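Local coordinates for protein cohesin (Archaeoglobus fulgidus, PDB 2XDH) that is the cohesin domain of a larger non-cellulosomal archaeal protein and probably mediates adhesion by binding a dockerin partner, as cohesins generally do, at residues 23-29 and 78-84; 16-22 and 85-91; 53-59 and 72-78. All coordinates share one frame. Residue numbers count along the deposited sequence, not the author numbering.

Contact 1 (23-29 and 78-84); sequences KIENADK and ISGDGSL. With SO4 (sulfate ion), chain E.
Two carboxylates of like charge crowd together here: in the conformer given, E25 OE1 lies 2.9 Å from D81 OD2, beside a G1 beta bulge where N26 and A27 both face G80. Residues 23-29 and 78-84 run antiparallel. I24 pairs with G82 (I24 N to G82 O 2.8 Å, G82 N to I24 O 3.1 Å), K23 with S83 as a non-hydrogen-bonded pair. The bulge shifts the register by one, and A27 pairs with G80 (A27 N to G80 O 3.0 Å, G80 N to A27 O 2.8 Å). N26, at phi/psi 59/41, gives its N to D81 OD1 (2.8 Å); a water links N26 OD1 and D81 OD2. In the cohesin domain's beta sandwich, both segments turn a corner at 25-26 and 80-81. At G82 (164/179) a CB would jam against D81 O. Inward, I24 (chi1 t) CG2 meets L84 (chi1 m) CD2 at 3.9 Å. At the far end K29 (54/47) donates N to S79 OG (2.8 Å). D28 forms a salt bridge with K29 of the second subunit, K29 with D28 of the third; K29 NZ also makes a weak hydrogen bond (3.5 Å) to O3 of a sulfate probably from the crystallisation liquor.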
# COMPACT_ATOMS: atom_id res chain seq x y z
N LYS A 23 11.38 14.29 -12.08
CA LYS A 23 11.38 13.40 -10.93
C LYS A 23 9.97 12.93 -10.62
O LYS A 23 8.99 13.56 -11.02
CB LYS A 23 11.90 14.13 -9.69
CG LYS A 23 13.27 14.71 -9.82
CD LYS A 23 13.49 15.74 -8.72
CE LYS A 23 12.69 17.00 -8.99
NZ LYS A 23 12.96 18.05 -7.98
N ILE A 24 9.88 11.85 -9.86
CA ILE A 24 8.58 11.45 -9.31
C ILE A 24 8.66 11.45 -7.80
O ILE A 24 9.71 11.15 -7.21
CB ILE A 24 8.13 10.07 -9.87
CG1 ILE A 24 6.65 9.81 -9.54
CG2 ILE A 24 9.02 8.94 -9.33
CD1 ILE A 24 6.01 8.76 -10.46
N GLU A 25 7.56 11.79 -7.15
CA GLU A 25 7.53 11.77 -5.70
C GLU A 25 6.32 10.97 -5.23
O GLU A 25 5.22 11.12 -5.78
CB GLU A 25 7.49 13.20 -5.15
CG GLU A 25 8.66 14.07 -5.65
CD GLU A 25 10.01 13.59 -5.15
OE1 GLU A 25 10.10 13.24 -3.95
OE2 GLU A 25 10.99 13.54 -5.94
N ASN A 26 6.55 10.10 -4.25
CA ASN A 26 5.51 9.23 -3.71
C ASN A 26 4.88 8.30 -4.74
O ASN A 26 3.67 8.09 -4.75
CB ASN A 26 4.45 10.07 -3.02
CG ASN A 26 5.05 10.96 -1.95
OD1 ASN A 26 5.76 10.50 -1.06
ND2 ASN A 26 4.81 12.26 -2.06
N ALA A 27 5.70 7.75 -5.62
CA ALA A 27 5.22 6.72 -6.54
C ALA A 27 4.84 5.46 -5.76
O ALA A 27 5.50 5.10 -4.78
CB ALA A 27 6.30 6.40 -7.59
N ASP A 28 3.79 4.79 -6.20
CA ASP A 28 3.34 3.57 -5.54
C ASP A 28 3.14 2.46 -6.57
O ASP A 28 2.06 2.33 -7.17
CB ASP A 28 2.05 3.85 -4.76
CG ASP A 28 1.52 2.64 -4.01
OD1 ASP A 28 2.30 1.69 -3.79
OD2 ASP A 28 0.32 2.65 -3.64
N LYS A 29 4.20 1.68 -6.80
CA LYS A 29 4.15 0.58 -7.75
C LYS A 29 3.67 1.00 -9.14
O LYS A 29 2.83 0.34 -9.76
CB LYS A 29 3.28 -0.55 -7.19
CG LYS A 29 3.84 -1.10 -5.87
CD LYS A 29 3.00 -2.23 -5.31
CE LYS A 29 3.35 -2.49 -3.85
NZ LYS A 29 2.52 -3.58 -3.27
N ILE A 78 7.69 1.00 -10.00
CA ILE A 78 8.50 2.10 -9.51
C ILE A 78 7.80 2.71 -8.32
O ILE A 78 6.61 3.05 -8.41
CB ILE A 78 8.64 3.17 -10.62
CG1 ILE A 78 9.48 2.61 -11.77
CG2 ILE A 78 9.28 4.44 -10.09
CD1 ILE A 78 9.47 3.51 -13.02
N SER A 79 8.50 2.84 -7.20
CA SER A 79 7.91 3.42 -5.99
C SER A 79 8.87 4.42 -5.36
O SER A 79 10.07 4.39 -5.63
CB SER A 79 7.61 2.32 -4.96
OG SER A 79 6.67 1.38 -5.48
N GLY A 80 8.33 5.29 -4.51
CA GLY A 80 9.14 6.24 -3.77
C GLY A 80 9.47 7.50 -4.57
O GLY A 80 8.70 7.93 -5.42
N ASP A 81 10.62 8.09 -4.27
CA ASP A 81 11.02 9.35 -4.88
C ASP A 81 12.30 9.12 -5.68
O ASP A 81 13.15 8.34 -5.26
CB ASP A 81 11.34 10.39 -3.83
CG ASP A 81 10.21 10.63 -2.84
OD1 ASP A 81 9.05 10.23 -3.09
OD2 ASP A 81 10.48 11.26 -1.80
N GLY A 82 12.46 9.83 -6.79
CA GLY A 82 13.69 9.72 -7.56
C GLY A 82 13.50 10.30 -8.95
O GLY A 82 12.41 10.75 -9.29
N SER A 83 14.55 10.29 -9.76
CA SER A 83 14.43 10.78 -11.12
C SER A 83 13.94 9.70 -12.08
O SER A 83 14.34 8.53 -11.99
CB SER A 83 15.77 11.36 -11.60
OG SER A 83 16.83 10.45 -11.34
N LEU A 84 13.06 10.11 -12.98
CA LEU A 84 12.55 9.26 -14.06
C LEU A 84 13.46 9.36 -15.27
O LEU A 84 13.69 8.38 -15.97
CB LEU A 84 11.14 9.70 -14.45
CG LEU A 84 10.08 9.51 -13.36
CD1 LEU A 84 8.74 10.05 -13.85
CD2 LEU A 84 9.99 8.02 -13.02
S SO4 E . -0.97 -1.46 -2.15
O1 SO4 E . -0.90 -2.31 -0.96
O2 SO4 E . -1.49 -2.24 -3.27
O3 SO4 E . 0.36 -0.96 -2.47
O4 SO4 E . -1.86 -0.33 -1.88
O HOH W 1 8.45 11.55 -0.19
O HOH W 2 5.07 0.80 -3.02

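Contact 2 (16-22 and 85-91); sequences SDIQVPV and FYVKFRV
Strand 85-91 runs antiparallel to 17-22, both extended; the axes of the two strand segments approach to 4.4 Å, with 155° between their N-to-C directions. F85 pairs with V22 through V22 N to F85 O (2.9 Å) and, weakly, F85 N to V22 O (3.4 Å). One face of the F85 ring (chi1 p) packs on V22 CB, 3.9 Å from the centroid (CH-pi). Y86 sits opposite P21 on the other face of the sheet, at a non-hydrogen-bonded position where no N-H is needed toward strand 85-91; P21 CB stands over the Y86 ring, 3.9 Å from its centroid. V87 then bonds V20 both ways (V20 N to V87 O 2.9 Å, V87 N to V20 O 2.7 Å). K88 faces Q19, with Q19 OE1 3.7 Å from K88 NZ, and D17 OD1 is 4.3 Å from K88 NZ, beyond a salt bridge. F89, chi1 m, pairs with I18 by two 2.8 Å bonds, I18 N to F89 O and F89 N to I18 O; F89 CB touches I18 CG1 at 3.5 Å, while V20 CG2 meets the ring edge at F89 CD2 (3.8 Å). R90 lies opposite D17, and V91 closes the run with V91 N to S16 O (2.8 Å); V91 CG2 meets I18 CG2 at 4.2 Å. I18, V20, V22, F85, V87, F89 and V91 enter the core of the cohesin sandwich, where L43, V45, I68, V70 and F149 join them. Apolar side chains thus fill the interior, while mostly polar ones, with P21 and Y86, line the other face.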
# COMPACT_ATOMS: atom_id res chain seq x y z
N SER A 16 26.11 27.08 -22.76
CA SER A 16 26.42 26.04 -21.80
C SER A 16 25.42 24.91 -21.88
O SER A 16 24.31 25.09 -22.39
CB SER A 16 26.47 26.61 -20.38
OG SER A 16 25.17 26.95 -19.93
N ASP A 17 25.81 23.74 -21.40
CA ASP A 17 24.88 22.64 -21.29
C ASP A 17 24.31 22.60 -19.87
O ASP A 17 25.00 22.96 -18.91
CB ASP A 17 25.56 21.31 -21.62
CG ASP A 17 26.16 21.31 -23.01
OD1 ASP A 17 27.18 20.62 -23.21
OD2 ASP A 17 25.62 22.00 -23.89
N ILE A 18 23.06 22.18 -19.75
CA ILE A 18 22.44 21.97 -18.46
C ILE A 18 21.82 20.58 -18.42
O ILE A 18 21.46 20.02 -19.46
CB ILE A 18 21.32 22.98 -18.16
CG1 ILE A 18 20.20 22.85 -19.19
CG2 ILE A 18 21.86 24.38 -18.12
CD1 ILE A 18 18.97 23.67 -18.87
N GLN A 19 21.68 20.04 -17.22
CA GLN A 19 21.05 18.74 -17.03
C GLN A 19 19.82 18.95 -16.16
O GLN A 19 19.93 19.36 -15.01
CB GLN A 19 22.04 17.79 -16.35
CG GLN A 19 21.66 16.32 -16.44
CD GLN A 19 22.42 15.59 -17.53
OE1 GLN A 19 23.40 16.10 -18.07
NE2 GLN A 19 21.95 14.39 -17.86
N VAL A 20 18.64 18.70 -16.72
CA VAL A 20 17.38 18.91 -16.01
C VAL A 20 16.68 17.58 -15.78
O VAL A 20 16.34 16.88 -16.73
CB VAL A 20 16.42 19.79 -16.81
CG1 VAL A 20 15.10 19.94 -16.08
CG2 VAL A 20 17.06 21.17 -17.10
N PRO A 21 16.47 17.22 -14.51
CA PRO A 21 15.76 15.98 -14.23
C PRO A 21 14.26 16.18 -14.27
O PRO A 21 13.77 17.29 -14.03
CB PRO A 21 16.17 15.67 -12.79
CG PRO A 21 16.31 17.05 -12.16
CD PRO A 21 16.90 17.91 -13.28
N VAL A 22 13.53 15.11 -14.58
CA VAL A 22 12.11 15.03 -14.28
C VAL A 22 11.96 13.94 -13.22
O VAL A 22 12.40 12.80 -13.43
CB VAL A 22 11.30 14.70 -15.53
CG1 VAL A 22 9.85 14.37 -15.17
CG2 VAL A 22 11.38 15.87 -16.52
N PHE A 85 13.95 10.57 -15.53
CA PHE A 85 14.91 10.77 -16.61
C PHE A 85 15.57 12.13 -16.45
O PHE A 85 15.12 12.94 -15.65
CB PHE A 85 14.28 10.60 -18.00
CG PHE A 85 13.13 11.56 -18.29
CD1 PHE A 85 13.37 12.74 -18.99
CD2 PHE A 85 11.83 11.26 -17.91
CE1 PHE A 85 12.33 13.62 -19.28
CE2 PHE A 85 10.78 12.13 -18.20
CZ PHE A 85 11.03 13.32 -18.89
N TYR A 86 16.64 12.35 -17.19
CA TYR A 86 17.37 13.62 -17.19
C TYR A 86 17.38 14.08 -18.63
O TYR A 86 17.54 13.26 -19.54
CB TYR A 86 18.82 13.41 -16.71
CG TYR A 86 18.99 13.36 -15.20
CD1 TYR A 86 19.26 14.53 -14.48
CD2 TYR A 86 18.88 12.16 -14.50
CE1 TYR A 86 19.42 14.51 -13.10
CE2 TYR A 86 19.03 12.13 -13.10
CZ TYR A 86 19.30 13.31 -12.41
OH TYR A 86 19.45 13.32 -11.04
N VAL A 87 17.20 15.37 -18.85
CA VAL A 87 17.38 15.90 -20.19
C VAL A 87 18.63 16.77 -20.23
O VAL A 87 18.80 17.66 -19.40
CB VAL A 87 16.14 16.68 -20.71
CG1 VAL A 87 16.37 17.17 -22.13
CG2 VAL A 87 14.91 15.79 -20.67
N LYS A 88 19.53 16.48 -21.16
CA LYS A 88 20.69 17.34 -21.34
C LYS A 88 20.32 18.38 -22.39
O LYS A 88 20.00 18.03 -23.53
CB LYS A 88 21.91 16.53 -21.79
CG LYS A 88 23.19 17.35 -21.83
CD LYS A 88 24.40 16.51 -22.21
CE LYS A 88 25.69 17.23 -21.88
NZ LYS A 88 25.71 17.65 -20.44
N PHE A 89 20.33 19.64 -21.99
CA PHE A 89 20.00 20.74 -22.88
C PHE A 89 21.24 21.55 -23.16
O PHE A 89 22.18 21.56 -22.36
CB PHE A 89 18.99 21.69 -22.24
CG PHE A 89 17.58 21.17 -22.17
CD1 PHE A 89 16.83 20.99 -23.33
CD2 PHE A 89 16.99 20.91 -20.94
CE1 PHE A 89 15.53 20.55 -23.26
CE2 PHE A 89 15.70 20.47 -20.86
CZ PHE A 89 14.95 20.28 -22.02
N ARG A 90 21.24 22.26 -24.27
CA ARG A 90 22.25 23.26 -24.53
C ARG A 90 21.52 24.58 -24.62
O ARG A 90 20.48 24.67 -25.27
CB ARG A 90 22.98 22.98 -25.84
CG ARG A 90 23.74 24.18 -26.36
CD ARG A 90 25.11 23.77 -26.85
NE ARG A 90 25.78 24.88 -27.53
CZ ARG A 90 26.91 24.74 -28.22
NH1 ARG A 90 27.49 23.55 -28.31
NH2 ARG A 90 27.45 25.80 -28.81
N VAL A 91 22.05 25.59 -23.95
CA VAL A 91 21.42 26.90 -23.96
C VAL A 91 21.86 27.67 -25.20
O VAL A 91 23.01 28.07 -25.32
CB VAL A 91 21.79 27.70 -22.69
CG1 VAL A 91 21.05 29.03 -22.65
CG2 VAL A 91 21.50 26.87 -21.45

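Contact 3 (53-59 and 72-78); sequences LTQNSLF and IADSNGI
The open end of beta hairpin 58-64/67-74 in the cohesin domain forms this contact, where the loop 53-57 leads into the first strand and a type I turn from D74 to G77 follows the second. L58 and A73 are an antiparallel hydrogen-bonded pair (L58 N to A73 O 2.8 Å, A73 N to L58 O 2.9 Å); F59 and I72 are the next, non-hydrogen-bonded pair, with F59 CD1 3.7 Å from I72 CG1. Just before the strand, S57 (chi1 m) donates OG to D74 OD2 at 2.6 Å. D74 OD1 accepts from N76 N (2.9 Å), an Asx turn, and from N76 ND2 (2.8 Å), while G77 N to D74 O (3.0 Å) closes the turn. At G77 (85/142) a CB would jam against N76 O. I78, past the turn, meets L53 and T54: I78 CG2 to L53 CD1 and I78 CD1 to T54 CG2 are both 3.9 Å. T54 OG1 is bonded to L84 O. With its two oxygens used separately, the D74 carboxylate ties the incoming loop to the outgoing turn.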
# COMPACT_ATOMS: atom_id res chain seq x y z
N LEU A 53 15.63 5.93 -11.07
CA LEU A 53 14.61 4.90 -10.86
C LEU A 53 14.41 4.01 -12.08
O LEU A 53 13.73 3.00 -11.99
CB LEU A 53 13.27 5.53 -10.48
CG LEU A 53 13.24 6.29 -9.17
CD1 LEU A 53 11.90 7.06 -9.02
CD2 LEU A 53 13.44 5.31 -8.02
N THR A 54 14.96 4.41 -13.22
CA THR A 54 14.58 3.78 -14.48
C THR A 54 15.79 3.20 -15.22
O THR A 54 15.71 2.96 -16.42
CB THR A 54 13.86 4.79 -15.41
OG1 THR A 54 14.65 5.98 -15.50
CG2 THR A 54 12.46 5.16 -14.86
N GLN A 55 16.90 3.01 -14.51
CA GLN A 55 18.12 2.48 -15.12
C GLN A 55 17.86 1.13 -15.80
O GLN A 55 18.54 0.76 -16.75
CB GLN A 55 19.22 2.29 -14.07
CG GLN A 55 19.83 3.58 -13.53
CD GLN A 55 20.56 4.37 -14.60
OE1 GLN A 55 21.44 3.84 -15.27
NE2 GLN A 55 20.19 5.62 -14.77
N ASN A 56 16.87 0.40 -15.29
CA ASN A 56 16.59 -0.95 -15.79
C ASN A 56 15.17 -1.11 -16.31
O ASN A 56 14.73 -2.21 -16.64
CB ASN A 56 16.93 -1.99 -14.72
CG ASN A 56 18.42 -2.05 -14.42
OD1 ASN A 56 18.88 -1.63 -13.35
ND2 ASN A 56 19.18 -2.54 -15.38
N SER A 57 14.46 0.01 -16.40
CA SER A 57 13.13 0.04 -17.01
C SER A 57 13.24 -0.05 -18.53
O SER A 57 14.31 0.17 -19.10
CB SER A 57 12.43 1.36 -16.65
OG SER A 57 12.40 1.54 -15.26
N LEU A 58 12.13 -0.38 -19.20
CA LEU A 58 12.06 -0.23 -20.65
C LEU A 58 11.80 1.25 -20.90
O LEU A 58 10.78 1.78 -20.45
CB LEU A 58 10.90 -1.05 -21.21
CG LEU A 58 10.74 -1.10 -22.73
CD1 LEU A 58 12.00 -1.63 -23.37
CD2 LEU A 58 9.56 -1.97 -23.10
N PHE A 59 12.70 1.91 -21.63
CA PHE A 59 12.71 3.37 -21.73
C PHE A 59 12.74 3.86 -23.18
O PHE A 59 13.61 3.46 -23.95
CB PHE A 59 13.92 3.89 -20.96
CG PHE A 59 14.04 5.40 -20.91
CD1 PHE A 59 13.32 6.13 -19.98
CD2 PHE A 59 14.90 6.07 -21.76
CE1 PHE A 59 13.44 7.52 -19.92
CE2 PHE A 59 15.02 7.45 -21.72
CZ PHE A 59 14.28 8.17 -20.78
N ILE A 72 7.91 5.06 -20.39
CA ILE A 72 8.60 4.18 -19.44
C ILE A 72 7.69 3.01 -19.08
O ILE A 72 6.51 3.20 -18.75
CB ILE A 72 8.95 4.93 -18.14
CG1 ILE A 72 9.98 6.04 -18.43
CG2 ILE A 72 9.52 3.97 -17.11
CD1 ILE A 72 10.04 7.12 -17.37
N ALA A 73 8.23 1.80 -19.14
CA ALA A 73 7.51 0.63 -18.65
C ALA A 73 8.43 -0.19 -17.75
O ALA A 73 9.60 -0.39 -18.05
CB ALA A 73 6.98 -0.21 -19.79
N ASP A 74 7.88 -0.69 -16.64
CA ASP A 74 8.71 -1.39 -15.69
C ASP A 74 7.89 -2.38 -14.88
O ASP A 74 7.18 -2.01 -13.94
CB ASP A 74 9.41 -0.39 -14.78
CG ASP A 74 10.50 -1.02 -13.95
OD1 ASP A 74 10.39 -2.23 -13.63
OD2 ASP A 74 11.47 -0.29 -13.64
N SER A 75 8.00 -3.66 -15.24
CA SER A 75 7.22 -4.72 -14.60
C SER A 75 7.50 -4.86 -13.10
O SER A 75 6.66 -5.40 -12.38
CB SER A 75 7.48 -6.06 -15.31
OG SER A 75 8.77 -6.57 -14.99
N ASN A 76 8.64 -4.37 -12.62
CA ASN A 76 8.95 -4.39 -11.18
C ASN A 76 8.10 -3.42 -10.37
O ASN A 76 7.92 -3.57 -9.15
CB ASN A 76 10.41 -4.03 -10.90
CG ASN A 76 11.38 -4.92 -11.64
OD1 ASN A 76 11.70 -6.01 -11.18
ND2 ASN A 76 11.88 -4.44 -12.77
N GLY A 77 7.62 -2.39 -11.04
CA GLY A 77 7.00 -1.28 -10.35
C GLY A 77 8.04 -0.27 -9.91
O GLY A 77 9.14 -0.64 -9.51
N ILE A 78 7.69 1.00 -10.00
CA ILE A 78 8.50 2.10 -9.51
C ILE A 78 7.80 2.71 -8.32
O ILE A 78 6.61 3.05 -8.41
CB ILE A 78 8.64 3.17 -10.62
CG1 ILE A 78 9.48 2.61 -11.77
CG2 ILE A 78 9.28 4.44 -10.09
CD1 ILE A 78 9.47 3.51 -13.02

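Strands 17-38 and 82-91 hold both contact 1 and contact 2, whose centres are about 20 Å apart on opposite sides of the chain's centre. Contact 2 is the unbroken pairing, with an apolar face in the core; contact 1 continues that partnership past a bulged corner onto strand 77-79, with acidic side chains, waters and a subunit interface. L84 N to V22 O (2.8 Å), a probable hydrogen bond, carries one into the other. Contact 3 shares I78 with contact 1, their centres about 11 Å apart, and is smaller: a short strand pair with two backbone hydrogen bonds, plus one side-chain bond from the loop. L53 packs on I24 and G82 between them, and F59 CZ meets F85 CB of contact 2 at 3.7 Å.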